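Local structure of putative thioesterase yhdA (3GEK) at residues Met3-Asn8 and Met34-His40; Glu90-Arg96 and Lys112-Glu118. The protein is of experimentally unproven function but belongs to the PaaI family of hotdog-fold thioesterases and may hydrolyse the thioester of 1,4-dihydroxy-2-naphthoyl-CoA. The protein carries 7 engineered substitutions. All coordinates share one frame; numbering follows the deposited sequence.

Interaction 1. Residues Met3-Asn8 and Met34-His40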
loop_
_atom_site.group_PDB
_atom_site.type_symbol
_atom_site.label_atom_id
_atom_site.label_comp_id
_atom_site.label_asym_id
_atom_site.label_seq_id
_atom_site.Cartn_x
_atom_site.Cartn_y
_atom_site.Cartn_z
HETATM N N MSE A 3 -9.964 19.879 -12.111
HETATM C CA MSE A 3 -8.785 19.589 -11.292
HETATM C C MSE A 3 -7.590 19.139 -12.128
HETATM O O MSE A 3 -6.481 19.638 -11.940
HETATM C CB MSE A 3 -9.105 18.529 -10.235
HETATM C CG MSE A 3 -8.059 18.400 -9.137
HETATM SE SE MSE A 3 -8.457 16.927 -7.913
HETATM C CE MSE A 3 -7.592 15.489 -8.885
ATOM N N ILE A 4 -7.830 18.214 -13.038
ATOM C CA ILE A 4 -6.791 17.673 -13.925
ATOM C C ILE A 4 -6.009 18.781 -14.640
ATOM O O ILE A 4 -4.778 18.802 -14.594
ATOM C CB ILE A 4 -7.375 16.644 -14.946
ATOM C CG1 ILE A 4 -7.993 15.450 -14.208
ATOM C CG2 ILE A 4 -6.299 16.172 -15.931
ATOM C CD1 ILE A 4 -8.760 14.478 -15.099
ATOM N N ASP A 5 -6.729 19.705 -15.271
ATOM C CA ASP A 5 -6.099 20.786 -16.024
ATOM C C ASP A 5 -5.407 21.788 -15.104
ATOM O O ASP A 5 -4.329 22.290 -15.426
ATOM C CB ASP A 5 -7.121 21.500 -16.922
ATOM C CG ASP A 5 -7.777 20.568 -17.934
ATOM O OD1 ASP A 5 -7.142 19.577 -18.361
ATOM O OD2 ASP A 5 -8.941 20.837 -18.307
ATOM N N GLN A 6 -6.020 22.064 -13.955
ATOM C CA GLN A 6 -5.452 23.011 -12.988
ATOM C C GLN A 6 -4.162 22.501 -12.342
ATOM O O GLN A 6 -3.339 23.291 -11.885
ATOM C CB GLN A 6 -6.480 23.391 -11.922
ATOM C CG GLN A 6 -7.581 24.301 -12.438
ATOM C CD GLN A 6 -8.441 24.866 -11.329
ATOM O OE1 GLN A 6 -9.643 24.610 -11.275
ATOM N NE2 GLN A 6 -7.832 25.638 -10.437
ATOM N N LEU A 7 -3.988 21.181 -12.329
ATOM C CA LEU A 7 -2.750 20.558 -11.864
ATOM C C LEU A 7 -1.533 21.005 -12.682
ATOM O O LEU A 7 -0.409 20.971 -12.189
ATOM C CB LEU A 7 -2.881 19.032 -11.881
ATOM C CG LEU A 7 -3.068 18.191 -10.605
ATOM C CD1 LEU A 7 -3.218 18.981 -9.300
ATOM C CD2 LEU A 7 -4.218 17.212 -10.782
ATOM N N ASN A 8 -1.771 21.441 -13.921
ATOM C CA ASN A 8 -0.706 21.910 -14.815
ATOM C C ASN A 8 0.366 20.835 -15.049
ATOM O O ASN A 8 1.550 21.040 -14.772
ATOM C CB ASN A 8 -0.089 23.219 -14.286
ATOM C CG ASN A 8 0.619 24.028 -15.368
ATOM O OD1 ASN A 8 0.648 23.653 -16.541
ATOM N ND2 ASN A 8 1.191 25.154 -14.967
HETATM N N MSE A 34 5.128 18.682 -13.272
HETATM C CA MSE A 34 3.991 19.435 -12.774
HETATM C C MSE A 34 4.465 20.785 -12.253
HETATM O O MSE A 34 5.249 20.849 -11.307
HETATM C CB MSE A 34 3.249 18.661 -11.684
HETATM C CG MSE A 34 2.071 19.426 -11.093
HETATM SE SE MSE A 34 0.953 18.303 -9.972
HETATM C CE MSE A 34 2.134 18.188 -8.408
ATOM N N ILE A 35 3.989 21.844 -12.876
ATOM C CA ILE A 35 4.374 23.205 -12.514
ATOM C C ILE A 35 3.527 23.710 -11.348
ATOM O O ILE A 35 2.303 23.785 -11.448
ATOM C CB ILE A 35 4.242 24.170 -13.708
ATOM C CG1 ILE A 35 4.858 23.548 -14.970
ATOM C CG2 ILE A 35 4.865 25.531 -13.370
ATOM C CD1 ILE A 35 4.543 24.313 -16.251
ATOM N N LEU A 36 4.196 24.076 -10.258
ATOM C CA LEU A 36 3.519 24.395 -8.996
ATOM C C LEU A 36 3.128 25.861 -8.843
ATOM O O LEU A 36 3.866 26.767 -9.238
ATOM C CB LEU A 36 4.366 23.939 -7.793
ATOM C CG LEU A 36 4.851 22.477 -7.810
ATOM C CD1 LEU A 36 5.804 22.191 -6.660
ATOM C CD2 LEU A 36 3.685 21.513 -7.784
ATOM N N SER A 37 1.942 26.064 -8.275
ATOM C CA SER A 37 1.475 27.360 -7.779
ATOM C C SER A 37 0.836 27.125 -6.415
ATOM O O SER A 37 0.959 26.032 -5.858
ATOM C CB SER A 37 0.447 27.966 -8.733
ATOM O OG SER A 37 -0.765 27.230 -8.702
ATOM N N ASP A 38 0.143 28.140 -5.894
ATOM C CA ASP A 38 -0.584 28.044 -4.624
ATOM C C ASP A 38 -1.691 26.996 -4.666
ATOM O O ASP A 38 -2.087 26.462 -3.631
ATOM C CB ASP A 38 -1.180 29.400 -4.230
ATOM C CG ASP A 38 -2.269 29.873 -5.195
ATOM O OD1 ASP A 38 -3.436 30.000 -4.751
ATOM O OD2 ASP A 38 -1.960 30.115 -6.388
ATOM N N PHE A 39 -2.185 26.714 -5.870
ATOM C CA PHE A 39 -3.168 25.661 -6.093
ATOM C C PHE A 39 -2.723 24.354 -5.439
ATOM O O PHE A 39 -3.540 23.635 -4.869
ATOM C CB PHE A 39 -3.400 25.456 -7.601
ATOM C CG PHE A 39 -4.335 24.316 -7.930
ATOM C CD1 PHE A 39 -5.714 24.486 -7.861
ATOM C CD2 PHE A 39 -3.834 23.081 -8.310
ATOM C CE1 PHE A 39 -6.582 23.436 -8.165
ATOM C CE2 PHE A 39 -4.693 22.027 -8.616
ATOM C CZ PHE A 39 -6.071 22.205 -8.540
ATOM N N HIS A 40 -1.422 24.077 -5.506
ATOM C CA HIS A 40 -0.858 22.810 -5.043
ATOM C C HIS A 40 -0.427 22.828 -3.568
ATOM O O HIS A 40 0.056 21.820 -3.050
ATOM C CB HIS A 40 0.336 22.405 -5.923
ATOM C CG HIS A 40 0.097 22.560 -7.393
ATOM N ND1 HIS A 40 -0.078 21.485 -8.235
ATOM C CD2 HIS A 40 0.022 23.665 -8.173
ATOM C CE1 HIS A 40 -0.253 21.919 -9.470
ATOM N NE2 HIS A 40 -0.203 23.238 -9.459
HETATM O O HOH W 1 1.112 26.120 -12.121
#

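Interaction 2. Residues Glu90-Arg96 and Lys112-Glu118. Engineered in segment 90-96: Arg96 (natural residue Cys).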
loop_
_atom_site.group_PDB
_atom_site.type_symbol
_atom_site.label_atom_id
_atom_site.label_comp_id
_atom_site.label_asym_id
_atom_site.label_seq_id
_atom_site.Cartn_x
_atom_site.Cartn_y
_atom_site.Cartn_z
ATOM N N GLU A 90 6.797 25.485 -4.866
ATOM C CA GLU A 90 7.305 26.428 -5.866
ATOM C C GLU A 90 8.113 25.667 -6.923
ATOM O O GLU A 90 8.578 24.556 -6.670
ATOM C CB GLU A 90 8.183 27.505 -5.211
ATOM C CG GLU A 90 9.411 26.946 -4.484
ATOM C CD GLU A 90 10.244 28.003 -3.774
ATOM O OE1 GLU A 90 9.945 29.222 -3.883
ATOM O OE2 GLU A 90 11.213 27.599 -3.093
ATOM N N GLY A 91 8.291 26.273 -8.093
ATOM C CA GLY A 91 9.006 25.626 -9.190
ATOM C C GLY A 91 8.199 24.480 -9.777
ATOM O O GLY A 91 7.041 24.659 -10.148
ATOM N N PHE A 92 8.806 23.298 -9.840
ATOM C CA PHE A 92 8.159 22.116 -10.424
ATOM C C PHE A 92 8.696 20.809 -9.851
ATOM O O PHE A 92 9.786 20.774 -9.270
ATOM C CB PHE A 92 8.324 22.110 -11.953
ATOM C CG PHE A 92 9.742 21.883 -12.413
ATOM C CD1 PHE A 92 10.621 22.955 -12.564
ATOM C CD2 PHE A 92 10.200 20.599 -12.688
ATOM C CE1 PHE A 92 11.932 22.749 -12.982
ATOM C CE2 PHE A 92 11.515 20.383 -13.105
ATOM C CZ PHE A 92 12.378 21.459 -13.258
ATOM N N VAL A 93 7.915 19.746 -10.028
ATOM C CA VAL A 93 8.349 18.380 -9.747
ATOM C C VAL A 93 8.275 17.508 -11.011
ATOM O O VAL A 93 7.505 17.795 -11.935
ATOM C CB VAL A 93 7.504 17.703 -8.630
ATOM C CG1 VAL A 93 7.736 18.380 -7.271
ATOM C CG2 VAL A 93 6.016 17.668 -9.000
ATOM N N ASN A 94 9.073 16.444 -11.031
ATOM C CA ASN A 94 9.007 15.433 -12.077
ATOM C C ASN A 94 8.234 14.225 -11.594
ATOM O O ASN A 94 8.342 13.839 -10.435
ATOM C CB ASN A 94 10.410 14.980 -12.479
ATOM C CG ASN A 94 11.294 16.120 -12.879
ATOM O OD1 ASN A 94 12.155 16.554 -12.110
ATOM N ND2 ASN A 94 11.088 16.627 -14.085
ATOM N N ALA A 95 7.439 13.641 -12.483
ATOM C CA ALA A 95 6.837 12.338 -12.230
ATOM C C ALA A 95 7.305 11.399 -13.331
ATOM O O ALA A 95 7.076 11.656 -14.518
ATOM C CB ALA A 95 5.318 12.432 -12.200
ATOM N N ARG A 96 7.997 10.334 -12.934
ATOM C CA ARG A 96 8.544 9.369 -13.885
ATOM C C ARG A 96 8.049 7.991 -13.505
ATOM O O ARG A 96 8.050 7.626 -12.322
ATOM C CB ARG A 96 10.076 9.390 -13.886
ATOM C CG ARG A 96 10.684 10.719 -14.299
ATOM C CD ARG A 96 12.174 10.572 -14.517
ATOM N NE ARG A 96 12.808 11.823 -14.928
ATOM C CZ ARG A 96 13.331 12.717 -14.092
ATOM N NH1 ARG A 96 13.296 12.515 -12.782
ATOM N NH2 ARG A 96 13.892 13.819 -14.571
ATOM N N LYS A 112 8.153 7.554 -9.468
ATOM C CA LYS A 112 8.960 8.370 -8.581
ATOM C C LYS A 112 8.670 9.850 -8.810
ATOM O O LYS A 112 8.758 10.346 -9.932
ATOM C CB LYS A 112 10.450 8.058 -8.764
ATOM C CG LYS A 112 10.827 6.633 -8.355
ATOM C CD LYS A 112 12.336 6.437 -8.311
ATOM C CE LYS A 112 12.708 4.958 -8.253
ATOM N NZ LYS A 112 12.308 4.227 -9.502
ATOM N N ILE A 113 8.295 10.542 -7.739
ATOM C CA ILE A 113 8.111 11.984 -7.792
ATOM C C ILE A 113 9.326 12.655 -7.181
ATOM O O ILE A 113 9.695 12.398 -6.035
ATOM C CB ILE A 113 6.790 12.425 -7.130
ATOM C CG1 ILE A 113 5.611 11.839 -7.932
ATOM C CG2 ILE A 113 6.698 13.965 -7.041
ATOM C CD1 ILE A 113 4.326 11.826 -7.204
ATOM N N THR A 114 9.938 13.523 -7.975
ATOM C CA THR A 114 11.257 14.034 -7.704
ATOM C C THR A 114 11.239 15.557 -7.875
ATOM O O THR A 114 10.461 16.082 -8.671
ATOM C CB THR A 114 12.258 13.336 -8.664
ATOM O OG1 THR A 114 13.405 12.874 -7.947
ATOM C CG2 THR A 114 12.672 14.228 -9.807
ATOM N N ASP A 115 12.067 16.276 -7.120
ATOM C CA ASP A 115 12.140 17.722 -7.310
ATOM C C ASP A 115 13.118 18.078 -8.436
ATOM O O ASP A 115 13.688 17.191 -9.070
ATOM C CB ASP A 115 12.423 18.472 -5.993
ATOM C CG ASP A 115 13.846 18.283 -5.476
ATOM O OD1 ASP A 115 14.713 17.723 -6.183
ATOM O OD2 ASP A 115 14.098 18.723 -4.336
ATOM N N GLU A 116 13.298 19.371 -8.687
ATOM C CA GLU A 116 14.162 19.833 -9.775
ATOM C C GLU A 116 15.647 19.457 -9.600
ATOM O O GLU A 116 16.431 19.538 -10.551
ATOM C CB GLU A 116 13.983 21.341 -10.035
ATOM C CG GLU A 116 13.884 22.239 -8.801
ATOM C CD GLU A 116 12.483 22.277 -8.199
ATOM O OE1 GLU A 116 12.158 21.369 -7.413
ATOM O OE2 GLU A 116 11.713 23.221 -8.493
ATOM N N ASN A 117 16.017 19.032 -8.392
ATOM C CA ASN A 117 17.377 18.578 -8.102
ATOM C C ASN A 117 17.481 17.053 -8.060
ATOM O O ASN A 117 18.498 16.506 -7.628
ATOM C CB ASN A 117 17.875 19.174 -6.780
ATOM C CG ASN A 117 18.039 20.677 -6.840
ATOM O OD1 ASN A 117 18.813 21.206 -7.642
ATOM N ND2 ASN A 117 17.312 21.378 -5.978
ATOM N N GLU A 118 16.422 16.382 -8.512
ATOM C CA GLU A 118 16.326 14.916 -8.546
ATOM C C GLU A 118 16.241 14.246 -7.168
ATOM O O GLU A 118 16.383 13.026 -7.058
ATOM C CB GLU A 118 17.431 14.276 -9.412
ATOM C CG GLU A 118 17.511 14.785 -10.861
ATOM C CD GLU A 118 16.224 14.579 -11.660
ATOM O OE1 GLU A 118 15.376 13.759 -11.252
ATOM O OE2 GLU A 118 16.068 15.243 -12.709
HETATM O O HOH W 2 14.661 17.900 -12.582
HETATM O O HOH W 3 11.133 11.293 -11.048
#

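Interaction 1. Residues Met3-Asn8 and Met34-His40
Gln6 rests its aliphatic part on the Phe39 ring while its amide is engaged by another chain: CB lies over one face, 3.9 Å from the ring centroid, a CH-pi contact, and NE2 donates to OE1 of Gln6 of the second subunit. The Gln6 amide plane is inclined 39° to the ring, and NE2 passes 3.4 Å from Phe39 CE1. Glutamine suits this place because its methylenes can lie on an aromatic while its amide both donates and accepts. Leu7 meets the same ring at its edge, CD1 lying 3.5 Å from Phe39 CE2, and its CG also packs 4.1 Å from the selenium (SE) of Met34. With CG anti to the backbone N (chi1 176°), Phe39 sends its ring toward residues 3-8. A serine in its place would probably leave Gln6 CB and Leu7 CD1 without their aromatic support and open a gap beside the subunit boundary. Asn8, with positive phi after the helix, turns its carbonyl to the strand: Ile35 N donates to Asn8 O at 3.2 Å, fairly straight at 161°. A water accepts from Asn8 ND2 (3.0 Å) and donates to Ile35 O (2.7 Å), giving a second, water-mediated link. Leu7 touches Ile58 of helix 49-68, so this N-terminal segment packs against both that helix and the end of strand 28-35, an addition to the hotdog fold.

Interaction 2. Residues Glu90-Arg96 and Lys112-Glu118
Arg96 has CG anti to the carbonyl carbon (chi1 -62°) and a chain extended to NE, while Glu118 is bent at chi2 (-59°); together these turn NH1 and NH2 to the two carboxylate oxygens, the side chains crossing at about a right angle. Arg96 NH1 meets Glu118 OE1 at 2.9 Å and NH2 meets OE2 at 3.2 Å, a two-pronged salt bridge using the syn side of each oxygen, the guanidinium and carboxylate planes 41° apart. Arg96 is engineered, replacing a natural cysteine, so this bridge belongs to the deposited variant. Thr114 CG2 packs 3.5 Å from Arg96 NH1 and touches the Asn94 side chain, whose CB lies over one face of the guanidinium. Asn94 with Thr114 and Arg96 with Lys112 form antiparallel hydrogen-bonded pairs. Farther on, Phe92 N donates to Glu116 OE2 at 3.2 Å, from above the carboxylate plane, and Glu116 CB covers a face of the Phe92 ring, 4.1 Å from its centroid. Glutamate suits this place, its other oxygen, OE1, forming a salt bridge with Lys87. Gly91 has positive phi, and any CB there would run into Glu116 OE2. On the other face Val93 CB lies 4.1 Å from Ile113 CG2, with small Ala95 beside them. Its apolar residues pack on helix 49-68, Val93 and Ala95 on Leu55 and Ile113 on Ser52, while strands 28-35 and 120-131 flank the hairpin of strands 92-102 and 106-115.

Overall arrangement
Interactions 1 and 2 follow one another along the chain and meet directly in the sheet, their centres about 13 Å apart. Strand 28-35, which leads into interaction 1, is the neighbour of strand 92-102 from interaction 2: Met34 N lies 2.9 Å from Val93 O, and Leu36 N lies 2.9 Å from Gly91 O, both probable hydrogen bonds. Met34 and Val93 also share Leu55 of helix 49-68, so the two contacts back onto the same helix. They differ in surroundings. Interaction 1 reaches the second subunit, whereas interaction 2 extends the sheet toward strand 120-131 and ends in a more exposed turn. Lys87 touches Leu36 as well as binding Glu116, joining their margins.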